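PDB 5FCE: LPXTG family cell surface protein Fms2 from Enterococcus faecium DO, which probably mediates adhesion of the bacterium to host ligands as a cell-wall-anchored surface protein, this chain being its ligand-binding region. Local coordinates for residues F6-D11 against I22-K27; S31-D36 against D62-A67; V37-T42 against G56-K61. All blocks are in the same frame, centred on the assembly; numbering follows the deposited sequence.

In the fold
All three contacts are antiparallel strand pairings within the immunoglobulin-like SgrA domain, whose fold has been described as a flattened barrel. Along the chain contact 1 closes before the others open, and contact 3 is nested inside the loop closed by contact 2. Strand 32-34 turns a corner at S35 into strand 36-42, and strand 54-60 turns at K61-D62 into strand 63-65. Contact 2 is thus a two-stranded sheet of its own, contact 3 part of a four-stranded one, and contact 1 belongs to a separate, mixed sheet across the chain's centre from contact 3. The centres lie about 14 to 16 Å apart. W65 packs on F6 and V37, and L41 on I22 and I24, joining the three sheets into one compact, barrel-like domain.

Contact 1 (F6-D11 against I22-K27); sequences FTVKTD and ITIPVK
From CB outward, F6 leans over the side of V26. Its CB lies 4.0 Å from V26 CB, CG faces that same V26 CB at 4.1 Å, and the ring, with CG anti to the carbonyl carbon and beside the backbone N (chi1 -62°), crosses the valine obliquely. The CD1 corner does most of the touching, at 3.5 Å from V26 CG2; CE1 follows along the same methyl, and the CZ tip reaches the W65 ring. V26 presents CG2 from the crowded position between its own N and carbonyl carbon, while its other branch, CG1, meets V8 CG2 at 4.0 Å.

Next to this apolar pair, T7 and K27 form an antiparallel hydrogen-bonded pair. T7 N gives its hydrogen to K27 O at 3.0 Å, on a carbonyl lone pair, and K27 N returns the bond to T7 O at 2.9 Å; both are nearly straight. On the face turned from F6 the bend at chi3 (75°) brings K27 CE over T7 CG2, a tight 3.4 Å, and the lysine's end then leads away. Beyond V8 the backbones part, and a water bridges the gap, accepting from K9 N and donating to P25 O.

Strand 6-7 thus lies along one edge of strand 21-28, which pairs with strand 71-76 through I22, I24 and V26. F6 and V8 also touch strand 99-103, and F6 meets W65 edge-to-face.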
ATOM      1  N   PHE A   6      -8.357  -3.963   4.407  1.00 17.63           N
ATOM      2  CA  PHE A   6      -7.942  -2.607   4.766  1.00 18.40           C
ATOM      3  C   PHE A   6      -8.694  -1.574   3.941  1.00 18.18           C
ATOM      4  O   PHE A   6      -8.928  -1.771   2.746  1.00 18.65           O
ATOM      5  CB  PHE A   6      -6.433  -2.416   4.522  1.00 15.96           C
ATOM      6  CG  PHE A   6      -5.557  -3.316   5.347  1.00 17.21           C
ATOM      7  CD1 PHE A   6      -5.182  -2.960   6.648  1.00 16.37           C
ATOM      8  CD2 PHE A   6      -5.094  -4.520   4.824  1.00 16.17           C
ATOM      9  CE1 PHE A   6      -4.356  -3.807   7.411  1.00 17.54           C
ATOM     10  CE2 PHE A   6      -4.292  -5.367   5.580  1.00 17.50           C
ATOM     11  CZ  PHE A   6      -3.928  -5.011   6.884  1.00 16.85           C
ATOM     12  N   THR A   7      -9.067  -0.469   4.576  1.00 17.81           N
ATOM     13  CA  THR A   7      -9.587   0.675   3.838  1.00 18.51           C
ATOM     14  C   THR A   7      -8.520   1.759   3.900  1.00 19.86           C
ATOM     15  O   THR A   7      -7.669   1.738   4.789  1.00 18.77           O
ATOM     16  CB  THR A   7     -10.915   1.168   4.448  1.00 20.77           C
ATOM     17  OG1 THR A   7     -11.431   2.278   3.698  1.00 25.93           O
ATOM     18  CG2 THR A   7     -10.686   1.615   5.843  1.00 19.27           C
ATOM     19  N   VAL A   8      -8.550   2.694   2.954  1.00 19.55           N
ATOM     20  CA  VAL A   8      -7.575   3.776   2.925  1.00 19.88           C
ATOM     21  C   VAL A   8      -8.282   5.062   2.578  1.00 20.47           C
ATOM     22  O   VAL A   8      -9.059   5.093   1.622  1.00 18.79           O
ATOM     23  CB  VAL A   8      -6.478   3.532   1.859  1.00 18.40           C
ATOM     24  CG1 VAL A   8      -5.510   4.723   1.782  1.00 19.20           C
ATOM     25  CG2 VAL A   8      -5.720   2.278   2.165  1.00 19.52           C
ATOM     26  N   LYS A   9      -8.027   6.114   3.353  1.00 20.37           N
ATOM     27  CA  LYS A   9      -8.435   7.454   2.947  1.00 21.17           C
ATOM     28  C   LYS A   9      -7.373   7.983   1.993  1.00 20.59           C
ATOM     29  O   LYS A   9      -6.300   8.412   2.418  1.00 19.61           O
ATOM     30  CB  LYS A   9      -8.556   8.383   4.153  1.00 25.87           C
ATOM     31  CG  LYS A   9      -9.808   8.167   4.991  1.00 29.70           C
ATOM     32  CD  LYS A   9      -9.889   9.223   6.093  1.00 32.99           C
ATOM     33  CE  LYS A   9     -11.021   8.930   7.069  1.00 32.08           C
ATOM     34  NZ  LYS A   9     -10.812   9.613   8.383  1.00 33.54           N
ATOM     35  N   THR A  10      -7.665   7.938   0.699  1.00 19.85           N
ATOM     36  CA  THR A  10      -6.635   8.152  -0.320  1.00 18.61           C
ATOM     37  C   THR A  10      -5.958   9.525  -0.266  1.00 18.96           C
ATOM     38  O   THR A  10      -4.781   9.639  -0.628  1.00 18.39           O
ATOM     39  CB  THR A  10      -7.168   7.870  -1.741  1.00 18.75           C
ATOM     40  OG1 THR A  10      -8.206   8.802  -2.071  1.00 19.92           O
ATOM     41  CG2 THR A  10      -7.724   6.453  -1.835  1.00 20.30           C
ATOM     42  N   ASP A  11      -6.671  10.564   0.176  1.00 21.42           N
ATOM     43  CA  ASP A  11      -6.036  11.895   0.223  1.00 20.91           C
ATOM     44  C   ASP A  11      -5.009  12.052   1.347  1.00 22.11           C
ATOM     45  O   ASP A  11      -4.240  13.028   1.371  1.00 22.93           O
ATOM     46  CB  ASP A  11      -7.038  13.077   0.196  1.00 24.14           C
ATOM     47  CG  ASP A  11      -8.213  12.907   1.148  1.00 26.94           C
ATOM     48  OD1 ASP A  11      -8.236  11.972   1.972  1.00 26.17           O
ATOM     49  OD2 ASP A  11      -9.136  13.752   1.062  1.00 32.96           O
ATOM     50  N   ILE A  22       6.531   6.635  -0.431  1.00 17.91           N
ATOM     51  CA  ILE A  22       5.085   6.719  -0.351  1.00 18.42           C
ATOM     52  C   ILE A  22       4.623   6.209   1.002  1.00 17.82           C
ATOM     53  O   ILE A  22       4.975   5.097   1.416  1.00 17.28           O
ATOM     54  CB  ILE A  22       4.401   5.906  -1.466  1.00 17.52           C
ATOM     55  CG1 ILE A  22       4.837   6.440  -2.834  1.00 17.60           C
ATOM     56  CG2 ILE A  22       2.876   5.962  -1.316  1.00 16.09           C
ATOM     57  CD1 ILE A  22       4.430   5.575  -4.023  1.00 16.95           C
ATOM     58  N   THR A  23       3.852   7.039   1.698  1.00 16.79           N
ATOM     59  CA  THR A  23       3.313   6.688   3.002  1.00 17.69           C
ATOM     60  C   THR A  23       1.806   6.433   2.875  1.00 17.87           C
ATOM     61  O   THR A  23       1.056   7.283   2.372  1.00 16.84           O
ATOM     62  CB  THR A  23       3.612   7.804   4.025  1.00 20.23           C
ATOM     63  OG1 THR A  23       5.037   7.905   4.204  1.00 21.75           O
ATOM     64  CG2 THR A  23       2.968   7.505   5.345  1.00 21.36           C
ATOM     65  N   ILE A  24       1.370   5.256   3.321  1.00 16.45           N
ATOM     66  CA  ILE A  24      -0.026   4.841   3.184  1.00 18.50           C
ATOM     67  C   ILE A  24      -0.617   4.445   4.521  1.00 17.40           C
ATOM     68  O   ILE A  24      -0.192   3.459   5.132  1.00 18.29           O
ATOM     69  CB  ILE A  24      -0.170   3.629   2.245  1.00 17.90           C
ATOM     70  CG1 ILE A  24       0.448   3.936   0.886  1.00 16.98           C
ATOM     71  CG2 ILE A  24      -1.630   3.270   2.066  1.00 18.50           C
ATOM     72  CD1 ILE A  24       0.624   2.722  -0.015  1.00 19.20           C
ATOM     73  N   PRO A  25      -1.623   5.201   4.977  1.00 18.19           N
ATOM     74  CA  PRO A  25      -2.301   4.849   6.223  1.00 19.19           C
ATOM     75  C   PRO A  25      -3.417   3.864   5.934  1.00 19.64           C
ATOM     76  O   PRO A  25      -4.382   4.209   5.242  1.00 21.66           O
ATOM     77  CB  PRO A  25      -2.872   6.190   6.710  1.00 21.76           C
ATOM     78  CG  PRO A  25      -2.929   7.080   5.482  1.00 20.58           C
ATOM     79  CD  PRO A  25      -2.199   6.399   4.343  1.00 18.76           C
ATOM     80  N   VAL A  26      -3.274   2.639   6.426  1.00 19.75           N
ATOM     81  CA  VAL A  26      -4.318   1.645   6.225  1.00 18.80           C
ATOM     82  C   VAL A  26      -5.107   1.424   7.508  1.00 18.09           C
ATOM     83  O   VAL A  26      -4.570   1.523   8.611  1.00 19.48           O
ATOM     84  CB  VAL A  26      -3.750   0.302   5.699  1.00 17.89           C
ATOM     85  CG1 VAL A  26      -2.916   0.539   4.429  1.00 18.76           C
ATOM     86  CG2 VAL A  26      -2.891  -0.370   6.753  1.00 18.51           C
ATOM     87  N   LYS A  27      -6.397   1.162   7.355  1.00 17.98           N
ATOM     88  CA  LYS A  27      -7.255   0.852   8.502  1.00 18.49           C
ATOM     89  C   LYS A  27      -7.785  -0.574   8.380  1.00 17.26           C
ATOM     90  O   LYS A  27      -8.566  -0.887   7.477  1.00 17.83           O
ATOM     91  CB  LYS A  27      -8.412   1.855   8.605  1.00 21.46           C
ATOM     92  CG  LYS A  27      -9.304   1.649   9.830  1.00 20.42           C
ATOM     93  CD  LYS A  27     -10.384   2.722   9.989  1.00 24.00           C
ATOM     94  CE  LYS A  27     -11.524   2.550   8.990  1.00 23.72           C
ATOM     95  NZ  LYS A  27     -12.868   3.005   9.494  1.00 21.77           N
TER
HETATM   96  O   HOH W   1      -6.666   5.865   5.930  1.00 25.07           O

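Contact 2 (S31-D36 against D62-A67); sequences SVNASD and DVQWTA
Two rows of side chains leave this short antiparallel pair on its two faces. V32, A34, V63 and W65 share one, N33 and Q64 the other. On the first face W65 dominates: its CB lies 3.4 Å from V32 O, and with CG anti to the carbonyl carbon (chi1 -75°) its indole reaches across to the side chains of the opposite strand, so that CE3 comes 4.3 Å from V32 CB and the CZ3 corner equally near A34 CB. V32 O and A34 CB both approach the ring obliquely. V63, the neighbour two residues back, lays CG1 over one face of the indole, offset toward the rim. Y71 meets the same ring edge-to-face, and V37 packs against it as well.

Across the sheet N33 and Q64 lie side by side, pointing the same way, but their amide planes are turned 67° apart. N33 OD1 touches Q64 CG at 3.4 Å; a water joins this oxygen to W65 O, donating to both.

S31 closes one end: its OG, beside its own backbone N, accepts an almost straight bond from A67 N at 2.9 Å. At the far end, where both chains turn their corners, D62 N reaches S35 O from above the carbonyl plane.

Between these ends V32 with W65 and A34 with V63 make reciprocal backbone bonds, five of the six bonds across the pair thus being backbone to backbone. The strands are held together mainly by peptide groups; the serine bond and the indole's packing are the side-chain-specific parts, with the indole's apolar surface turned to the interior and the amides to the exposed side.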
ATOM      1  N   SER A  31      -8.553  -7.078  14.175  1.00 20.07           N
ATOM      2  CA  SER A  31      -7.233  -7.106  14.788  1.00 21.08           C
ATOM      3  C   SER A  31      -6.522  -8.403  14.408  1.00 22.02           C
ATOM      4  O   SER A  31      -7.072  -9.493  14.583  1.00 21.71           O
ATOM      5  CB  SER A  31      -7.333  -6.983  16.313  1.00 21.49           C
ATOM      6  OG  SER A  31      -7.832  -5.718  16.698  1.00 21.67           O
ATOM      7  N   VAL A  32      -5.306  -8.276  13.880  1.00 21.66           N
ATOM      8  CA  VAL A  32      -4.509  -9.417  13.431  1.00 21.02           C
ATOM      9  C   VAL A  32      -3.051  -9.147  13.749  1.00 21.33           C
ATOM     10  O   VAL A  32      -2.544  -8.065  13.463  1.00 20.69           O
ATOM     11  CB  VAL A  32      -4.622  -9.634  11.897  1.00 20.46           C
ATOM     12  CG1 VAL A  32      -3.729 -10.799  11.445  1.00 23.16           C
ATOM     13  CG2 VAL A  32      -6.053  -9.902  11.484  1.00 22.76           C
ATOM     14  N   ASN A  33      -2.367 -10.132  14.332  1.00 22.15           N
ATOM     15  CA  ASN A  33      -0.916 -10.060  14.442  1.00 21.95           C
ATOM     16  C   ASN A  33      -0.306 -10.975  13.375  1.00 21.92           C
ATOM     17  O   ASN A  33      -0.667 -12.155  13.287  1.00 21.27           O
ATOM     18  CB  ASN A  33      -0.437 -10.506  15.833  1.00 24.42           C
ATOM     19  CG  ASN A  33      -0.856  -9.551  16.936  1.00 24.32           C
ATOM     20  OD1 ASN A  33      -0.928  -8.340  16.729  1.00 26.69           O
ATOM     21  ND2 ASN A  33      -1.134 -10.091  18.114  1.00 27.61           N
ATOM     22  N   ALA A  34       0.606 -10.441  12.570  1.00 21.89           N
ATOM     23  CA  ALA A  34       1.251 -11.233  11.521  1.00 20.97           C
ATOM     24  C   ALA A  34       2.775 -11.257  11.644  1.00 21.50           C
ATOM     25  O   ALA A  34       3.428 -10.223  11.785  1.00 21.15           O
ATOM     26  CB  ALA A  34       0.830 -10.743  10.142  1.00 19.92           C
ATOM     27  N   SER A  35       3.342 -12.450  11.551  1.00 21.70           N
ATOM     28  CA  SER A  35       4.789 -12.622  11.620  1.00 20.80           C
ATOM     29  C   SER A  35       5.527 -11.988  10.443  1.00 20.50           C
ATOM     30  O   SER A  35       6.546 -11.314  10.623  1.00 21.36           O
ATOM     31  CB  SER A  35       5.102 -14.117  11.691  1.00 22.33           C
ATOM     32  OG  SER A  35       6.487 -14.366  11.620  1.00 24.98           O
ATOM     33  N   ASP A  36       5.017 -12.215   9.238  1.00 18.60           N
ATOM     34  CA  ASP A  36       5.688 -11.723   8.041  1.00 20.31           C
ATOM     35  C   ASP A  36       4.700 -11.085   7.083  1.00 18.83           C
ATOM     36  O   ASP A  36       3.715 -11.703   6.680  1.00 18.62           O
ATOM     37  CB  ASP A  36       6.439 -12.861   7.356  1.00 21.47           C
ATOM     38  CG  ASP A  36       7.486 -13.455   8.246  1.00 23.70           C
ATOM     39  OD1 ASP A  36       8.610 -12.913   8.259  1.00 23.44           O
ATOM     40  OD2 ASP A  36       7.163 -14.434   8.955  1.00 23.61           O
ATOM     41  N   ASP A  62       6.654  -8.943  12.240  1.00 21.82           N
ATOM     42  CA  ASP A  62       5.925  -8.816  13.505  1.00 21.97           C
ATOM     43  C   ASP A  62       5.039  -7.585  13.552  1.00 22.67           C
ATOM     44  O   ASP A  62       5.240  -6.676  14.360  1.00 22.26           O
ATOM     45  CB  ASP A  62       6.896  -8.863  14.684  1.00 24.31           C
ATOM     46  CG  ASP A  62       7.718 -10.143  14.696  1.00 24.87           C
ATOM     47  OD1 ASP A  62       7.109 -11.235  14.661  1.00 25.43           O
ATOM     48  OD2 ASP A  62       8.964 -10.058  14.702  1.00 29.11           O
ATOM     49  N   VAL A  63       4.058  -7.573  12.665  1.00 21.02           N
ATOM     50  CA  VAL A  63       3.155  -6.445  12.548  1.00 20.08           C
ATOM     51  C   VAL A  63       1.934  -6.695  13.429  1.00 21.77           C
ATOM     52  O   VAL A  63       1.426  -7.823  13.523  1.00 21.29           O
ATOM     53  CB  VAL A  63       2.754  -6.214  11.075  1.00 21.22           C
ATOM     54  CG1 VAL A  63       1.749  -5.066  10.960  1.00 19.48           C
ATOM     55  CG2 VAL A  63       3.979  -5.921  10.230  1.00 19.84           C
ATOM     56  N   GLN A  64       1.504  -5.643  14.114  1.00 22.73           N
ATOM     57  CA  GLN A  64       0.349  -5.695  14.994  1.00 23.57           C
ATOM     58  C   GLN A  64      -0.714  -4.740  14.449  1.00 22.58           C
ATOM     59  O   GLN A  64      -0.553  -3.516  14.518  1.00 23.87           O
ATOM     60  CB  GLN A  64       0.797  -5.280  16.396  1.00 24.75           C
ATOM     61  CG  GLN A  64      -0.295  -5.048  17.419  1.00 29.25           C
ATOM     62  CD  GLN A  64       0.208  -4.197  18.582  1.00 34.22           C
ATOM     63  OE1 GLN A  64      -0.409  -3.192  18.949  1.00 34.81           O
ATOM     64  NE2 GLN A  64       1.346  -4.592  19.156  1.00 36.12           N
ATOM     65  N   TRP A  65      -1.777  -5.305  13.877  1.00 21.62           N
ATOM     66  CA  TRP A  65      -2.897  -4.525  13.367  1.00 20.97           C
ATOM     67  C   TRP A  65      -4.037  -4.544  14.374  1.00 21.69           C
ATOM     68  O   TRP A  65      -4.411  -5.604  14.885  1.00 21.75           O
ATOM     69  CB  TRP A  65      -3.376  -5.077  12.021  1.00 19.07           C
ATOM     70  CG  TRP A  65      -2.459  -4.738  10.871  1.00 18.57           C
ATOM     71  CD1 TRP A  65      -1.945  -3.501  10.563  1.00 19.53           C
ATOM     72  CD2 TRP A  65      -1.974  -5.634   9.860  1.00 17.45           C
ATOM     73  NE1 TRP A  65      -1.162  -3.585   9.432  1.00 17.91           N
ATOM     74  CE2 TRP A  65      -1.161  -4.884   8.984  1.00 17.27           C
ATOM     75  CE3 TRP A  65      -2.142  -7.005   9.612  1.00 18.02           C
ATOM     76  CZ2 TRP A  65      -0.512  -5.457   7.884  1.00 19.00           C
ATOM     77  CZ3 TRP A  65      -1.498  -7.570   8.512  1.00 17.77           C
ATOM     78  CH2 TRP A  65      -0.693  -6.797   7.665  1.00 16.37           C
ATOM     79  N   THR A  66      -4.558  -3.363  14.678  1.00 21.25           N
ATOM     80  CA  THR A  66      -5.689  -3.225  15.578  1.00 22.54           C
ATOM     81  C   THR A  66      -6.885  -2.687  14.811  1.00 20.52           C
ATOM     82  O   THR A  66      -6.790  -1.648  14.154  1.00 19.34           O
ATOM     83  CB  THR A  66      -5.359  -2.281  16.728  1.00 22.44           C
ATOM     84  OG1 THR A  66      -4.216  -2.789  17.429  1.00 26.37           O
ATOM     85  CG2 THR A  66      -6.524  -2.188  17.676  1.00 25.09           C
ATOM     86  N   ALA A  67      -8.000  -3.406  14.905  1.00 20.82           N
ATOM     87  CA  ALA A  67      -9.228  -3.085  14.177  1.00 21.21           C
ATOM     88  C   ALA A  67      -9.590  -1.620  14.307  1.00 22.34           C
ATOM     89  O   ALA A  67      -9.718  -1.109  15.423  1.00 22.63           O
ATOM     90  CB  ALA A  67     -10.376  -3.937  14.684  1.00 20.66           C
TER
HETATM   91  O   HOH W   2      -3.302  -7.197  16.764  1.00 25.73           O

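Contact 3 (V37-T42 against G56-K61); sequences VHAVLT and GEVYLK
H38 is gripped from several directions in the most tightly packed part of this pairing, a close polar cluster with E57 and the exposed Y59 on the outward face. Extended with CG anti to the backbone N (chi1 178°), its imidazole lies flat against Y59 in an offset stack, ring centroids 3.9 Å apart and planes at 14°. V40 CG2 covers the opposite face near the rim. In its own plane, H38 NE2 donates to E57 OE1 at 2.7 Å, using the oxygen's anti lone pair; V58 O also sits at the ring's edge. A carboxylate this close would be expected to stabilise a protonated imidazole, and the sandwich limits the ring's rotation.

Strands 36-42 and 54-60 form a beta hairpin, and strand 36-42 pairs along its other side with strand 91-96. The inward face is apolar and looser: V37 CB meets L60 CB at 4.2 Å and A39 CB meets V58 CG1 at 4.1 Å, while V58 and L60 continue onto strand 71-76.

The grip slackens toward G56, whose N makes only a weak bond to L41 O at 3.4 Å, although L41 N to G56 O is short at 2.8 Å. At the other end, exposed K61 curls back on its own strand, NZ donating to Y59 O.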
ATOM      1  N   VAL A  37       4.962  -9.833   6.735  1.00 17.85           N
ATOM      2  CA  VAL A  37       4.034  -9.066   5.920  1.00 18.00           C
ATOM      3  C   VAL A  37       4.799  -8.529   4.703  1.00 17.86           C
ATOM      4  O   VAL A  37       5.973  -8.195   4.809  1.00 17.72           O
ATOM      5  CB  VAL A  37       3.397  -7.929   6.749  1.00 19.01           C
ATOM      6  CG1 VAL A  37       2.616  -6.956   5.871  1.00 17.20           C
ATOM      7  CG2 VAL A  37       2.481  -8.511   7.827  1.00 19.09           C
ATOM      8  N   HIS A  38       4.148  -8.506   3.546  1.00 17.38           N
ATOM      9  CA  HIS A  38       4.759  -7.978   2.325  1.00 18.83           C
ATOM     10  C   HIS A  38       3.710  -7.140   1.630  1.00 16.59           C
ATOM     11  O   HIS A  38       2.691  -7.671   1.188  1.00 17.55           O
ATOM     12  CB  HIS A  38       5.168  -9.137   1.415  1.00 19.16           C
ATOM     13  CG  HIS A  38       5.766  -8.714   0.107  1.00 19.68           C
ATOM     14  ND1 HIS A  38       5.797  -9.547  -0.991  1.00 21.99           N
ATOM     15  CD2 HIS A  38       6.373  -7.565  -0.274  1.00 19.51           C
ATOM     16  CE1 HIS A  38       6.398  -8.930  -1.992  1.00 20.79           C
ATOM     17  NE2 HIS A  38       6.750  -7.722  -1.587  1.00 20.61           N
ATOM     18  N   ALA A  39       3.941  -5.836   1.542  1.00 16.01           N
ATOM     19  CA  ALA A  39       2.955  -4.947   0.936  1.00 14.91           C
ATOM     20  C   ALA A  39       3.462  -4.485  -0.421  1.00 16.17           C
ATOM     21  O   ALA A  39       4.609  -4.054  -0.545  1.00 15.36           O
ATOM     22  CB  ALA A  39       2.685  -3.774   1.843  1.00 16.59           C
ATOM     23  N   VAL A  40       2.620  -4.604  -1.445  1.00 15.52           N
ATOM     24  CA  VAL A  40       3.040  -4.290  -2.809  1.00 16.38           C
ATOM     25  C   VAL A  40       2.079  -3.280  -3.427  1.00 16.52           C
ATOM     26  O   VAL A  40       0.873  -3.526  -3.504  1.00 16.16           O
ATOM     27  CB  VAL A  40       3.114  -5.557  -3.702  1.00 16.14           C
ATOM     28  CG1 VAL A  40       3.496  -5.182  -5.132  1.00 16.64           C
ATOM     29  CG2 VAL A  40       4.119  -6.557  -3.149  1.00 18.54           C
ATOM     30  N   LEU A  41       2.609  -2.131  -3.845  1.00 16.32           N
ATOM     31  CA  LEU A  41       1.807  -1.148  -4.569  1.00 16.61           C
ATOM     32  C   LEU A  41       1.943  -1.449  -6.066  1.00 16.39           C
ATOM     33  O   LEU A  41       3.056  -1.575  -6.581  1.00 16.90           O
ATOM     34  CB  LEU A  41       2.324   0.251  -4.254  1.00 16.70           C
ATOM     35  CG  LEU A  41       1.429   1.473  -4.389  1.00 19.47           C
ATOM     36  CD1 LEU A  41       0.119   1.288  -3.639  1.00 16.88           C
ATOM     37  CD2 LEU A  41       2.190   2.694  -3.869  1.00 17.14           C
ATOM     38  N   THR A  42       0.821  -1.594  -6.760  1.00 16.23           N
ATOM     39  CA  THR A  42       0.867  -2.057  -8.143  1.00 16.20           C
ATOM     40  C   THR A  42      -0.090  -1.267  -9.028  1.00 17.47           C
ATOM     41  O   THR A  42      -1.074  -0.705  -8.534  1.00 16.88           O
ATOM     42  CB  THR A  42       0.544  -3.571  -8.220  1.00 18.25           C
ATOM     43  OG1 THR A  42       0.549  -4.006  -9.582  1.00 17.87           O
ATOM     44  CG2 THR A  42      -0.811  -3.851  -7.611  1.00 16.99           C
ATOM     45  N   GLY A  56       6.015  -0.040  -5.928  1.00 17.82           N
ATOM     46  CA  GLY A  56       6.937  -0.199  -4.820  1.00 17.51           C
ATOM     47  C   GLY A  56       6.472  -1.278  -3.872  1.00 17.47           C
ATOM     48  O   GLY A  56       5.328  -1.733  -3.957  1.00 16.07           O
ATOM     49  N   GLU A  57       7.355  -1.688  -2.965  1.00 17.53           N
ATOM     50  CA  GLU A  57       7.048  -2.767  -2.038  1.00 17.06           C
ATOM     51  C   GLU A  57       7.879  -2.673  -0.764  1.00 18.31           C
ATOM     52  O   GLU A  57       8.939  -2.050  -0.743  1.00 17.88           O
ATOM     53  CB  GLU A  57       7.258  -4.137  -2.701  1.00 18.76           C
ATOM     54  CG  GLU A  57       8.695  -4.396  -3.110  1.00 20.71           C
ATOM     55  CD  GLU A  57       8.870  -5.684  -3.892  1.00 22.03           C
ATOM     56  OE1 GLU A  57       8.100  -6.648  -3.664  1.00 22.32           O
ATOM     57  OE2 GLU A  57       9.803  -5.728  -4.729  1.00 23.41           O
ATOM     58  N   VAL A  58       7.406  -3.325   0.293  1.00 17.48           N
ATOM     59  CA  VAL A  58       8.131  -3.329   1.553  1.00 17.24           C
ATOM     60  C   VAL A  58       7.873  -4.656   2.257  1.00 17.06           C
ATOM     61  O   VAL A  58       6.804  -5.258   2.100  1.00 14.72           O
ATOM     62  CB  VAL A  58       7.736  -2.122   2.453  1.00 17.69           C
ATOM     63  CG1 VAL A  58       6.284  -2.220   2.905  1.00 17.48           C
ATOM     64  CG2 VAL A  58       8.666  -2.008   3.652  1.00 17.85           C
ATOM     65  N   TYR A  59       8.874  -5.118   2.998  1.00 16.88           N
ATOM     66  CA  TYR A  59       8.768  -6.334   3.795  1.00 18.38           C
ATOM     67  C   TYR A  59       8.834  -5.955   5.267  1.00 19.17           C
ATOM     68  O   TYR A  59       9.722  -5.197   5.682  1.00 19.00           O
ATOM     69  CB  TYR A  59       9.903  -7.301   3.447  1.00 19.28           C
ATOM     70  CG  TYR A  59       9.824  -7.883   2.056  1.00 19.79           C
ATOM     71  CD1 TYR A  59       9.073  -9.025   1.801  1.00 20.12           C
ATOM     72  CD2 TYR A  59      10.507  -7.296   0.998  1.00 20.43           C
ATOM     73  CE1 TYR A  59       9.004  -9.562   0.529  1.00 22.22           C
ATOM     74  CE2 TYR A  59      10.442  -7.825  -0.276  1.00 22.31           C
ATOM     75  CZ  TYR A  59       9.692  -8.957  -0.500  1.00 22.98           C
ATOM     76  OH  TYR A  59       9.625  -9.489  -1.768  1.00 28.14           O
ATOM     77  N   LEU A  60       7.889  -6.462   6.051  1.00 19.50           N
ATOM     78  CA  LEU A  60       7.771  -6.086   7.452  1.00 20.70           C
ATOM     79  C   LEU A  60       7.724  -7.326   8.313  1.00 21.07           C
ATOM     80  O   LEU A  60       7.238  -8.382   7.883  1.00 21.04           O
ATOM     81  CB  LEU A  60       6.493  -5.281   7.679  1.00 18.51           C
ATOM     82  CG  LEU A  60       6.427  -3.943   6.949  1.00 19.70           C
ATOM     83  CD1 LEU A  60       4.995  -3.430   6.924  1.00 18.13           C
ATOM     84  CD2 LEU A  60       7.350  -2.940   7.633  1.00 20.32           C
ATOM     85  N   LYS A  61       8.208  -7.200   9.543  1.00 22.02           N
ATOM     86  CA  LYS A  61       8.182  -8.329  10.467  1.00 22.74           C
ATOM     87  C   LYS A  61       7.386  -7.965  11.704  1.00 21.30           C
ATOM     88  O   LYS A  61       7.432  -6.817  12.147  1.00 23.60           O
ATOM     89  CB  LYS A  61       9.607  -8.737  10.867  1.00 23.18           C
ATOM     90  CG  LYS A  61      10.507  -9.092   9.693  1.00 25.26           C
ATOM     91  CD  LYS A  61      11.213  -7.842   9.160  1.00 28.22           C
ATOM     92  CE  LYS A  61      11.877  -8.056   7.804  1.00 28.34           C
ATOM     93  NZ  LYS A  61      11.719  -6.849   6.946  1.00 25.30           N
TER